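Local coordinates for flagellar basal body protein (Helicobacter pylori, PDB 5NPY), which probably builds part of the flagellar hook, the curved extracellular segment that joins the rotary motor to the filament, at residues 182-194 and 469-481. Residues are numbered along the deposited sequence; the frame is centred on the assembly and turned at random.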
ATOM      1  N   ASP A 182     -12.425  21.386  21.454  1.00102.44           N
ATOM      2  CA  ASP A 182     -11.071  21.411  20.917  1.00114.88           C
ATOM      3  C   ASP A 182     -10.529  19.992  20.838  1.00109.66           C
ATOM      4  O   ASP A 182      -9.954  19.482  21.805  1.00120.78           O
ATOM      5  CB  ASP A 182     -10.154  22.293  21.770  1.00125.28           C
ATOM      6  CG  ASP A 182      -8.683  22.149  21.387  1.00130.45           C
ATOM      7  OD1 ASP A 182      -8.288  22.669  20.322  1.00134.65           O
ATOM      8  OD2 ASP A 182      -7.924  21.514  22.150  1.00128.22           O
ATOM      9  N   LEU A 183     -10.718  19.340  19.693  1.00 88.03           N
ATOM     10  CA  LEU A 183     -10.250  17.978  19.482  1.00 69.39           C
ATOM     11  C   LEU A 183      -9.216  17.981  18.365  1.00 64.56           C
ATOM     12  O   LEU A 183      -9.528  18.349  17.227  1.00 65.07           O
ATOM     13  CB  LEU A 183     -11.414  17.042  19.144  1.00 55.83           C
ATOM     14  CG  LEU A 183     -11.837  16.054  20.229  1.00 57.64           C
ATOM     15  CD1 LEU A 183     -10.907  14.861  20.273  1.00 61.16           C
ATOM     16  CD2 LEU A 183     -11.842  16.738  21.566  1.00 58.90           C
ATOM     17  N   THR A 184      -7.987  17.591  18.693  1.00 52.31           N
ATOM     18  CA  THR A 184      -6.983  17.320  17.677  1.00 53.17           C
ATOM     19  C   THR A 184      -6.944  15.827  17.384  1.00 42.41           C
ATOM     20  O   THR A 184      -7.488  15.004  18.122  1.00 38.75           O
ATOM     21  CB  THR A 184      -5.591  17.815  18.103  1.00 61.73           C
ATOM     22  OG1 THR A 184      -5.208  17.226  19.357  1.00 58.43           O
ATOM     23  CG2 THR A 184      -5.572  19.352  18.212  1.00 55.79           C
ATOM     24  N   TYR A 185      -6.316  15.489  16.267  1.00 44.68           N
ATOM     25  CA  TYR A 185      -6.087  14.105  15.867  1.00 51.76           C
ATOM     26  C   TYR A 185      -4.615  13.793  16.074  1.00 54.84           C
ATOM     27  O   TYR A 185      -3.764  14.398  15.418  1.00 54.28           O
ATOM     28  CB  TYR A 185      -6.464  13.891  14.404  1.00 55.40           C
ATOM     29  CG  TYR A 185      -6.389  12.455  13.980  1.00 58.53           C
ATOM     30  CD1 TYR A 185      -7.517  11.651  14.019  1.00 66.35           C
ATOM     31  CD2 TYR A 185      -5.202  11.901  13.545  1.00 55.73           C
ATOM     32  CE1 TYR A 185      -7.465  10.336  13.634  1.00 68.35           C
ATOM     33  CE2 TYR A 185      -5.138  10.583  13.161  1.00 61.69           C
ATOM     34  CZ  TYR A 185      -6.276   9.805  13.212  1.00 66.10           C
ATOM     35  OH  TYR A 185      -6.241   8.493  12.828  1.00 66.95           O
ATOM     36  N   GLN A 186      -4.310  12.864  16.970  1.00 56.33           N
ATOM     37  CA  GLN A 186      -2.907  12.569  17.230  1.00 56.50           C
ATOM     38  C   GLN A 186      -2.322  11.850  16.019  1.00 48.95           C
ATOM     39  O   GLN A 186      -2.960  10.937  15.466  1.00 46.28           O
ATOM     40  CB  GLN A 186      -2.693  11.741  18.501  1.00 65.24           C
ATOM     41  CG  GLN A 186      -2.941  12.491  19.825  1.00 78.38           C
ATOM     42  CD  GLN A 186      -1.975  13.639  20.107  1.00 85.63           C
ATOM     43  OE1 GLN A 186      -1.450  14.285  19.190  1.00 89.23           O
ATOM     44  NE2 GLN A 186      -1.758  13.919  21.390  1.00 87.94           N
ATOM     45  N   PRO A 187      -1.145  12.250  15.547  1.00 43.64           N
ATOM     46  CA  PRO A 187      -0.507  11.511  14.458  1.00 46.94           C
ATOM     47  C   PRO A 187      -0.067  10.134  14.934  1.00 40.89           C
ATOM     48  O   PRO A 187      -0.012   9.842  16.136  1.00 28.83           O
ATOM     49  CB  PRO A 187       0.685  12.400  14.077  1.00 47.84           C
ATOM     50  CG  PRO A 187       0.964  13.210  15.301  1.00 43.95           C
ATOM     51  CD  PRO A 187      -0.377  13.451  15.924  1.00 34.24           C
ATOM     52  N   VAL A 188       0.196   9.269  13.955  1.00 37.58           N
ATOM     53  CA  VAL A 188       0.603   7.889  14.193  1.00 32.55           C
ATOM     54  C   VAL A 188       1.884   7.606  13.415  1.00 35.36           C
ATOM     55  O   VAL A 188       2.003   7.966  12.238  1.00 39.61           O
ATOM     56  CB  VAL A 188      -0.499   6.881  13.795  1.00 33.72           C
ATOM     57  CG1 VAL A 188      -0.084   5.447  14.167  1.00 30.06           C
ATOM     58  CG2 VAL A 188      -1.811   7.235  14.451  1.00 28.35           C
ATOM     59  N   LEU A 189       2.840   6.955  14.070  1.00 29.70           N
ATOM     60  CA  LEU A 189       4.060   6.553  13.388  1.00 31.95           C
ATOM     61  C   LEU A 189       3.774   5.396  12.432  1.00 31.51           C
ATOM     62  O   LEU A 189       3.100   4.423  12.795  1.00 27.72           O
ATOM     63  CB  LEU A 189       5.128   6.157  14.405  1.00 33.25           C
ATOM     64  CG  LEU A 189       6.384   5.479  13.863  1.00 34.87           C
ATOM     65  CD1 LEU A 189       7.077   6.386  12.859  1.00 31.90           C
ATOM     66  CD2 LEU A 189       7.335   5.102  15.004  1.00 33.63           C
ATOM     67  N   SER A 190       4.301   5.503  11.213  1.00 19.52           N
ATOM     68  CA  SER A 190       4.165   4.457  10.202  1.00 29.82           C
ATOM     69  C   SER A 190       5.128   3.332  10.568  1.00 31.09           C
ATOM     70  O   SER A 190       6.343   3.515  10.501  1.00 27.36           O
ATOM     71  CB  SER A 190       4.477   5.002   8.804  1.00 17.53           C
ATOM     72  OG  SER A 190       3.819   6.246   8.528  1.00 25.38           O
ATOM     73  N   THR A 191       4.600   2.177  10.974  1.00 21.78           N
ATOM     74  CA  THR A 191       5.429   1.004  11.211  1.00 31.34           C
ATOM     75  C   THR A 191       5.143  -0.140  10.254  1.00 34.71           C
ATOM     76  O   THR A 191       5.748  -1.208  10.396  1.00 39.56           O
ATOM     77  CB  THR A 191       5.254   0.501  12.644  1.00 35.97           C
ATOM     78  OG1 THR A 191       3.910   0.033  12.820  1.00 33.38           O
ATOM     79  CG2 THR A 191       5.562   1.629  13.639  1.00 28.74           C
ATOM     80  N   LYS A 192       4.266   0.054   9.274  1.00 33.30           N
ATOM     81  CA  LYS A 192       3.799  -1.062   8.459  1.00 30.81           C
ATOM     82  C   LYS A 192       3.282  -0.508   7.145  1.00 19.52           C
ATOM     83  O   LYS A 192       2.293   0.222   7.138  1.00 22.95           O
ATOM     84  CB  LYS A 192       2.704  -1.840   9.207  1.00 37.23           C
ATOM     85  CG  LYS A 192       2.266  -3.137   8.546  1.00 56.24           C
ATOM     86  CD  LYS A 192       1.180  -3.854   9.362  1.00 65.93           C
ATOM     87  CE  LYS A 192      -0.219  -3.323   9.071  1.00 65.20           C
ATOM     88  NZ  LYS A 192      -1.222  -3.942   9.987  1.00 60.25           N
ATOM     89  N   VAL A 193       3.921  -0.862   6.035  1.00 31.23           N
ATOM     90  CA  VAL A 193       3.515  -0.373   4.719  1.00 24.19           C
ATOM     91  C   VAL A 193       3.409  -1.554   3.759  1.00 19.88           C
ATOM     92  O   VAL A 193       4.372  -2.322   3.600  1.00 30.30           O
ATOM     93  CB  VAL A 193       4.498   0.679   4.185  1.00 22.90           C
ATOM     94  CG1 VAL A 193       4.103   1.140   2.777  1.00 13.50           C
ATOM     95  CG2 VAL A 193       4.596   1.855   5.168  1.00 18.84           C
ATOM     96  N   GLY A 194       2.244  -1.703   3.134  1.00 20.15           N
ATOM     97  CA  GLY A 194       2.015  -2.698   2.094  1.00 27.97           C
ATOM     98  C   GLY A 194       1.484  -2.062   0.815  1.00 27.36           C
ATOM     99  O   GLY A 194       0.421  -1.430   0.821  1.00 24.78           O
ATOM    100  N   ALA A 469      -1.610   2.000  -1.508  1.00 26.39           N
ATOM    101  CA  ALA A 469      -0.651   1.983  -0.403  1.00 26.18           C
ATOM    102  C   ALA A 469      -1.421   1.935   0.911  1.00 22.55           C
ATOM    103  O   ALA A 469      -2.169   2.862   1.233  1.00 26.11           O
ATOM    104  CB  ALA A 469       0.283   3.196  -0.432  1.00 18.87           C
ATOM    105  N   SER A 470      -1.255   0.845   1.642  1.00 20.83           N
ATOM    106  CA  SER A 470      -1.861   0.628   2.943  1.00 27.93           C
ATOM    107  C   SER A 470      -0.785   0.787   4.017  1.00 32.10           C
ATOM    108  O   SER A 470       0.363   0.367   3.835  1.00 26.70           O
ATOM    109  CB  SER A 470      -2.503  -0.765   3.025  1.00 22.96           C
ATOM    110  OG  SER A 470      -3.509  -0.946   2.031  1.00 29.19           O
ATOM    111  N   GLN A 471      -1.161   1.387   5.135  1.00 33.22           N
ATOM    112  CA  GLN A 471      -0.153   1.864   6.063  1.00 37.33           C
ATOM    113  C   GLN A 471      -0.837   2.397   7.313  1.00 47.21           C
ATOM    114  O   GLN A 471      -1.904   3.008   7.231  1.00 39.79           O
ATOM    115  CB  GLN A 471       0.689   2.957   5.420  1.00 37.59           C
ATOM    116  CG  GLN A 471       1.609   3.602   6.343  1.00 55.13           C
ATOM    117  CD  GLN A 471       1.892   4.989   5.968  1.00 45.54           C
ATOM    118  OE1 GLN A 471       2.590   5.665   6.595  1.00 54.87           O
ATOM    119  NE2 GLN A 471       1.352   5.443   4.945  1.00 33.52           N
ATOM    120  N   ASP A 472      -0.207   2.185   8.460  1.00 40.56           N
ATOM    121  CA  ASP A 472      -0.845   2.541   9.707  1.00 27.16           C
ATOM    122  C   ASP A 472      -0.518   3.953  10.162  1.00 25.42           C
ATOM    123  O   ASP A 472      -1.122   4.421  11.129  1.00 41.04           O
ATOM    124  CB  ASP A 472      -0.466   1.512  10.797  1.00 22.78           C
ATOM    125  CG  ASP A 472       1.041   1.414  11.028  1.00 28.70           C
ATOM    126  OD1 ASP A 472       1.438   0.910  12.099  1.00 36.34           O
ATOM    127  OD2 ASP A 472       1.823   1.827  10.148  1.00 28.17           O
ATOM    128  N   GLY A 473       0.406   4.647   9.504  1.00 22.51           N
ATOM    129  CA  GLY A 473       0.793   5.976   9.965  1.00 23.96           C
ATOM    130  C   GLY A 473      -0.223   7.028   9.552  1.00 30.92           C
ATOM    131  O   GLY A 473      -0.898   6.898   8.535  1.00 37.01           O
ATOM    132  N   LYS A 474      -0.338   8.084  10.372  1.00 30.58           N
ATOM    133  CA  LYS A 474      -1.355   9.132  10.210  1.00 36.61           C
ATOM    134  C   LYS A 474      -0.717  10.480  10.505  1.00 33.13           C
ATOM    135  O   LYS A 474       0.126  10.581  11.403  1.00 29.70           O
ATOM    136  CB  LYS A 474      -2.575   8.958  11.139  1.00 34.09           C
ATOM    137  CG  LYS A 474      -3.229   7.586  11.143  1.00 27.53           C
ATOM    138  CD  LYS A 474      -4.363   7.477  10.156  1.00 31.13           C
ATOM    139  CE  LYS A 474      -4.600   6.023   9.757  1.00 45.22           C
ATOM    140  NZ  LYS A 474      -3.590   5.541   8.740  1.00 51.99           N
ATOM    141  N   PRO A 475      -1.098  11.524   9.778  1.00 42.67           N
ATOM    142  CA  PRO A 475      -0.602  12.869  10.083  1.00 43.25           C
ATOM    143  C   PRO A 475      -1.471  13.614  11.092  1.00 43.12           C
ATOM    144  O   PRO A 475      -2.634  13.277  11.343  1.00 35.13           O
ATOM    145  CB  PRO A 475      -0.638  13.567   8.713  1.00 39.51           C
ATOM    146  CG  PRO A 475      -1.762  12.885   7.987  1.00 35.13           C
ATOM    147  CD  PRO A 475      -1.823  11.464   8.491  1.00 39.76           C
ATOM    148  N   ARG A 476      -0.862  14.644  11.678  1.00 45.85           N
ATOM    149  CA  ARG A 476      -1.568  15.573  12.549  1.00 51.61           C
ATOM    150  C   ARG A 476      -2.824  16.113  11.854  1.00 54.78           C
ATOM    151  O   ARG A 476      -2.857  16.295  10.634  1.00 46.54           O
ATOM    152  CB  ARG A 476      -0.607  16.709  12.929  1.00 65.55           C
ATOM    153  CG  ARG A 476      -0.953  17.482  14.189  1.00 77.41           C
ATOM    154  CD  ARG A 476      -0.116  17.045  15.387  1.00 87.03           C
ATOM    155  NE  ARG A 476      -0.860  17.197  16.641  1.00 94.81           N
ATOM    156  CZ  ARG A 476      -0.371  16.938  17.853  1.00 98.33           C
ATOM    157  NH1 ARG A 476       0.880  16.514  17.995  1.00 97.80           N
ATOM    158  NH2 ARG A 476      -1.137  17.107  18.927  1.00 97.58           N
ATOM    159  N   GLY A 477      -3.882  16.346  12.630  1.00 55.54           N
ATOM    160  CA  GLY A 477      -5.080  16.965  12.088  1.00 60.35           C
ATOM    161  C   GLY A 477      -5.805  17.810  13.116  1.00 63.51           C
ATOM    162  O   GLY A 477      -5.677  17.604  14.330  1.00 61.04           O
ATOM    163  N   ILE A 478      -6.572  18.779  12.613  1.00 61.67           N
ATOM    164  CA  ILE A 478      -7.461  19.590  13.440  1.00 60.92           C
ATOM    165  C   ILE A 478      -8.884  19.131  13.185  1.00 51.12           C
ATOM    166  O   ILE A 478      -9.202  18.628  12.103  1.00 48.83           O
ATOM    167  CB  ILE A 478      -7.329  21.103  13.161  1.00 68.23           C
ATOM    168  CG1 ILE A 478      -7.718  21.419  11.707  1.00 72.59           C
ATOM    169  CG2 ILE A 478      -5.912  21.575  13.462  1.00 63.21           C
ATOM    170  CD1 ILE A 478      -8.725  22.525  11.514  1.00 68.55           C
ATOM    171  N   PHE A 479      -9.748  19.312  14.182  1.00 57.18           N
ATOM    172  CA  PHE A 479     -11.155  18.981  13.987  1.00 59.00           C
ATOM    173  C   PHE A 479     -11.747  19.847  12.883  1.00 55.85           C
ATOM    174  O   PHE A 479     -11.454  21.042  12.784  1.00 51.27           O
ATOM    175  CB  PHE A 479     -11.960  19.167  15.276  1.00 58.21           C
ATOM    176  CG  PHE A 479     -13.443  18.994  15.079  1.00 63.70           C
ATOM    177  CD1 PHE A 479     -13.998  17.724  14.944  1.00 62.38           C
ATOM    178  CD2 PHE A 479     -14.283  20.097  14.988  1.00 63.71           C
ATOM    179  CE1 PHE A 479     -15.361  17.554  14.739  1.00 54.86           C
ATOM    180  CE2 PHE A 479     -15.647  19.936  14.785  1.00 59.85           C
ATOM    181  CZ  PHE A 479     -16.186  18.663  14.664  1.00 60.33           C
ATOM    182  N   ARG A 480     -12.587  19.236  12.046  1.00 56.04           N
ATOM    183  CA  ARG A 480     -13.222  19.936  10.937  1.00 60.49           C
ATOM    184  C   ARG A 480     -14.731  20.049  11.145  1.00 58.11           C
ATOM    185  O   ARG A 480     -15.234  21.146  11.386  1.00 62.32           O
ATOM    186  CB  ARG A 480     -12.899  19.254   9.606  1.00 61.93           C
ATOM    187  CG  ARG A 480     -11.836  19.996   8.826  1.00 68.69           C
ATOM    188  CD  ARG A 480     -11.751  19.535   7.391  1.00 78.30           C
ATOM    189  NE  ARG A 480     -11.528  20.675   6.511  1.00 87.32           N
ATOM    190  CZ  ARG A 480     -12.507  21.423   6.014  1.00 94.22           C
ATOM    191  NH1 ARG A 480     -13.770  21.137   6.307  1.00 95.29           N
ATOM    192  NH2 ARG A 480     -12.226  22.454   5.227  1.00 97.91           N
ATOM    193  N   ASP A 481     -15.465  18.949  11.049  1.00 51.62           N
ATOM    194  CA  ASP A 481     -16.910  18.983  11.210  1.00 57.34           C
ATOM    195  C   ASP A 481     -17.349  17.666  11.831  1.00 52.23           C
ATOM    196  O   ASP A 481     -16.568  16.719  11.941  1.00 53.24           O
ATOM    197  CB  ASP A 481     -17.620  19.238   9.872  1.00 66.39           C
ATOM    198  CG  ASP A 481     -17.611  18.020   8.957  1.00 63.28           C
ATOM    199  OD1 ASP A 481     -18.674  17.375   8.817  1.00 58.88           O
ATOM    200  OD2 ASP A 481     -16.543  17.710   8.382  1.00 59.44           O
TER
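Asp472 and Thr191 meet because each turns its polar group between its own backbone N and carbonyl carbon, chi1 59° for Asp472 CG and 65° for Thr191 OG1. The contact is a two-stranded antiparallel linker that runs between two β-rich domains, consistent with the join of D1 to the next domain in hook proteins. Each end enters a different sheet, and the register shifts by two residues between the Val188-Lys474 and Val193-Gln471 pairs.

The Asp472 carboxylate grips the turn at three points. OD1 takes Thr191 OG1 at 2.7 Å and OD2 takes Thr191 N at 2.9 Å, both through syn lone pairs. Lys192 N adds a weak third bond to OD2. Past this turn Gly194 and Ser470 exchange two backbone bonds. Ser470 OG turns to Glu452 N.

In the middle, Val188 and Lys474 pair through both backbone bonds. Their side chains run alongside each other, with Val188 CG2 3.6 Å from Lys474 CG. The lysine then bends, and NZ returns to Gly473 O at 3.0 Å. Lys474 CB lies at the edge of the Tyr185 ring, 3.6 Å from Tyr185 CE2. Phe494 meets the same ring edge-to-face.

Toward the other end, Tyr185 N bonds Gly477 O nearly straight, with an N-H...O angle of 168°, while the return bond is weak. Thr184 also bonds strand 156-157 through its backbone. Arg476 bends back so that its CD lies 3.6 Å from Pro187 CD, and Pro187 CD also lies over a face of the guanidinium. Gln186 OE1 lies over one face of the guanidinium, 2.9 Å from Arg476 NH2, at an angle too poor for a hydrogen bond.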